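Local coordinates for aminotransferase, class III (Thermomicrobium roseum, PDB 6IO1) that catalyses (S)-enantioselective transamination as a thermostable omega-transaminase that depends on pyridoxal 5'-phosphate, at the interface of chains A and B. Sequence-based numbering; all coordinates share one arbitrary frame. Chains: chain A/B, Aminotransferase, class III.

The interface of chains A and B. Residues chain A 130, 133-134, 137, 318-320; chain B 173-174.
B:Phe174 pushes its ring between A:Lys130 on helix 121-138 and the loop residues A:Phe318, A:Met319 and A:His320. The contact is mainly apolar. The methylene CE of A:Lys130 lies over one face of the B:Phe174 ring, off centre, 3.5 Å from CG. The lysine chain bends at chi3 (71°), which brings CE onto the ring and carries the terminal amine NZ past it. At the ring's edge, CE1 meets CB of A:Tyr134 and, in plane, CE1 of A:Phe318, 3.9 Å away. The tip atom CZ touches CB of A:His320. The carbonyl O of A:Met319 also faces this end of the ring, 3.4 Å from CZ. An alanine in place of B:Phe174 would probably leave a gap between the helix and the loop, with the A:Lys130 methylenes and the A:Phe318 edge losing their partner.

B:Gly173 makes a second, CH-pi contact. Its CA sits over the indole face of A:Trp137, 3.5 Å from CD2. The carbonyl O of B:Gly173 lies at the A:Tyr134 ring edge, in plane, 3.9 Å from CD1.

Polar links flank the packing. Within chain A, NZ of A:Lys130 hydrogen-bonds ND1 of A:His320 at 2.9 Å, nearly in the imidazole plane. This ties helix to loop and probably helps hold the lysine chain across the phenyl face. NH1 of A:Arg133 binds water 1 at 2.8 Å, in the guanidinium plane. The same water reaches the backbone carbonyl O of B:Phe174 at 2.4 Å, a short distance, so that it links the two chains.

The patch belongs to the two-fold subunit interface and has a symmetry twin. It docks a loop of one subunit onto its neighbour and probably helps hold the dimer together.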
ATOM      1  N   LYS A 130      11.872   7.539  -2.857  1.00 14.55           N
ATOM      2  CA  LYS A 130      11.847   8.744  -2.038  1.00 14.88           C
ATOM      3  C   LYS A 130      13.056   8.808  -1.114  1.00 15.97           C
ATOM      4  O   LYS A 130      13.609   9.887  -0.885  1.00 16.21           O
ATOM      5  CB  LYS A 130      10.550   8.808  -1.233  1.00 15.87           C
ATOM      6  CG  LYS A 130       9.304   8.968  -2.089  1.00 18.94           C
ATOM      7  CD  LYS A 130       8.051   9.107  -1.240  1.00 18.96           C
ATOM      8  CE  LYS A 130       8.011  10.452  -0.534  1.00 18.53           C
ATOM      9  NZ  LYS A 130       6.878  10.545   0.428  1.00 21.33           N
ATOM     10  N   ARG A 133      16.149   9.909  -3.186  1.00 16.71           N
ATOM     11  CA  ARG A 133      16.104  11.339  -3.479  1.00 17.59           C
ATOM     12  C   ARG A 133      16.336  12.171  -2.219  1.00 17.48           C
ATOM     13  O   ARG A 133      17.074  13.162  -2.247  1.00 19.66           O
ATOM     14  CB  ARG A 133      14.774  11.692  -4.145  1.00 18.65           C
ATOM     15  CG  ARG A 133      14.646  11.105  -5.543  1.00 18.70           C
ATOM     16  CD  ARG A 133      13.231  11.184  -6.086  1.00 18.82           C
ATOM     17  NE  ARG A 133      13.217  11.030  -7.539  1.00 17.38           N
ATOM     18  CZ  ARG A 133      12.120  10.830  -8.263  1.00 20.39           C
ATOM     19  NH1 ARG A 133      10.938  10.742  -7.671  1.00 23.03           N
ATOM     20  NH2 ARG A 133      12.211  10.703  -9.580  1.00 22.04           N
ATOM     21  N   TYR A 134      15.720  11.773  -1.103  1.00 16.81           N
ATOM     22  CA  TYR A 134      15.899  12.473   0.165  1.00 16.54           C
ATOM     23  C   TYR A 134      17.336  12.371   0.664  1.00 18.66           C
ATOM     24  O   TYR A 134      17.860  13.313   1.268  1.00 18.73           O
ATOM     25  CB  TYR A 134      14.923  11.898   1.193  1.00 17.10           C
ATOM     26  CG  TYR A 134      14.957  12.542   2.557  1.00 16.47           C
ATOM     27  CD1 TYR A 134      14.752  13.906   2.713  1.00 17.67           C
ATOM     28  CD2 TYR A 134      15.171  11.777   3.696  1.00 17.21           C
ATOM     29  CE1 TYR A 134      14.773  14.491   3.966  1.00 19.82           C
ATOM     30  CE2 TYR A 134      15.193  12.352   4.949  1.00 18.33           C
ATOM     31  CZ  TYR A 134      14.994  13.708   5.080  1.00 19.41           C
ATOM     32  OH  TYR A 134      15.017  14.281   6.330  1.00 24.36           O
ATOM     33  N   TRP A 137      19.267  14.775  -1.271  1.00 19.26           N
ATOM     34  CA  TRP A 137      18.872  16.102  -0.805  1.00 19.25           C
ATOM     35  C   TRP A 137      19.595  16.471   0.486  1.00 18.76           C
ATOM     36  O   TRP A 137      20.063  17.605   0.644  1.00 21.43           O
ATOM     37  CB  TRP A 137      17.356  16.146  -0.610  1.00 21.31           C
ATOM     38  CG  TRP A 137      16.806  17.487  -0.217  1.00 21.47           C
ATOM     39  CD1 TRP A 137      16.525  18.533  -1.046  1.00 22.72           C
ATOM     40  CD2 TRP A 137      16.449  17.915   1.104  1.00 20.13           C
ATOM     41  NE1 TRP A 137      16.024  19.589  -0.323  1.00 23.33           N
ATOM     42  CE2 TRP A 137      15.968  19.235   1.000  1.00 20.83           C
ATOM     43  CE3 TRP A 137      16.495  17.311   2.365  1.00 20.63           C
ATOM     44  CZ2 TRP A 137      15.535  19.961   2.107  1.00 24.54           C
ATOM     45  CZ3 TRP A 137      16.064  18.036   3.464  1.00 24.01           C
ATOM     46  CH2 TRP A 137      15.590  19.346   3.327  1.00 26.09           C
ATOM     47  N   PHE A 318      11.255  12.736   9.885  1.00 23.75           N
ATOM     48  CA  PHE A 318      11.278  12.129   8.558  1.00 20.22           C
ATOM     49  C   PHE A 318       9.854  12.083   8.011  1.00 20.68           C
ATOM     50  O   PHE A 318       9.028  11.286   8.469  1.00 17.89           O
ATOM     51  CB  PHE A 318      11.892  10.735   8.634  1.00 19.46           C
ATOM     52  CG  PHE A 318      11.941  10.014   7.320  1.00 18.49           C
ATOM     53  CD1 PHE A 318      12.463  10.628   6.196  1.00 18.86           C
ATOM     54  CD2 PHE A 318      11.479   8.712   7.216  1.00 17.17           C
ATOM     55  CE1 PHE A 318      12.515   9.961   4.985  1.00 17.03           C
ATOM     56  CE2 PHE A 318      11.529   8.040   6.010  1.00 17.33           C
ATOM     57  CZ  PHE A 318      12.047   8.664   4.893  1.00 17.27           C
ATOM     58  N   MET A 319       9.569  12.934   7.026  1.00 20.07           N
ATOM     59  CA  MET A 319       8.203  13.153   6.546  1.00 21.93           C
ATOM     60  C   MET A 319       7.812  12.121   5.486  1.00 18.29           C
ATOM     61  O   MET A 319       7.491  12.444   4.342  1.00 22.78           O
ATOM     62  CB  MET A 319       8.065  14.572   6.010  1.00 23.91           C
ATOM     63  CG  MET A 319       8.303  15.676   7.038  1.00 28.04           C
ATOM     64  SD  MET A 319       6.891  16.036   8.107  1.00 36.13           S
ATOM     65  CE  MET A 319       7.044  14.792   9.384  1.00 25.19           C
ATOM     66  N   HIS A 320       7.833  10.856   5.891  1.00 17.20           N
ATOM     67  CA  HIS A 320       7.362   9.782   5.030  1.00 16.79           C
ATOM     68  C   HIS A 320       6.876   8.629   5.890  1.00 17.93           C
ATOM     69  O   HIS A 320       7.494   8.302   6.906  1.00 16.82           O
ATOM     70  CB  HIS A 320       8.447   9.284   4.073  1.00 17.99           C
ATOM     71  CG  HIS A 320       8.036   8.081   3.284  1.00 16.71           C
ATOM     72  ND1 HIS A 320       7.373   8.173   2.080  1.00 16.20           N
ATOM     73  CD2 HIS A 320       8.169   6.757   3.538  1.00 18.22           C
ATOM     74  CE1 HIS A 320       7.125   6.960   1.620  1.00 17.47           C
ATOM     75  NE2 HIS A 320       7.598   6.083   2.486  1.00 18.63           N
TER
ATOM     76  N   GLY B 173      12.137  17.802   0.064  1.00 25.20           N
ATOM     77  CA  GLY B 173      13.287  16.930  -0.057  1.00 24.97           C
ATOM     78  C   GLY B 173      13.076  15.636  -0.810  1.00 23.94           C
ATOM     79  O   GLY B 173      14.043  14.886  -0.989  1.00 24.10           O
ATOM     80  N   PHE B 174      11.859  15.343  -1.264  1.00 23.31           N
ATOM     81  CA  PHE B 174      11.574  14.077  -1.928  1.00 22.49           C
ATOM     82  C   PHE B 174      11.562  14.178  -3.449  1.00 22.21           C
ATOM     83  O   PHE B 174      11.197  13.206  -4.118  1.00 23.38           O
ATOM     84  CB  PHE B 174      10.250  13.510  -1.415  1.00 22.30           C
ATOM     85  CG  PHE B 174      10.303  13.086   0.024  1.00 21.65           C
ATOM     86  CD1 PHE B 174      11.147  12.064   0.427  1.00 18.35           C
ATOM     87  CD2 PHE B 174       9.526  13.720   0.976  1.00 21.84           C
ATOM     88  CE1 PHE B 174      11.206  11.674   1.750  1.00 16.88           C
ATOM     89  CE2 PHE B 174       9.581  13.336   2.301  1.00 22.16           C
ATOM     90  CZ  PHE B 174      10.420  12.312   2.689  1.00 19.33           C
TER
HETATM   91  O   HOH W   1      10.053  11.300  -5.074  1.00 23.63           O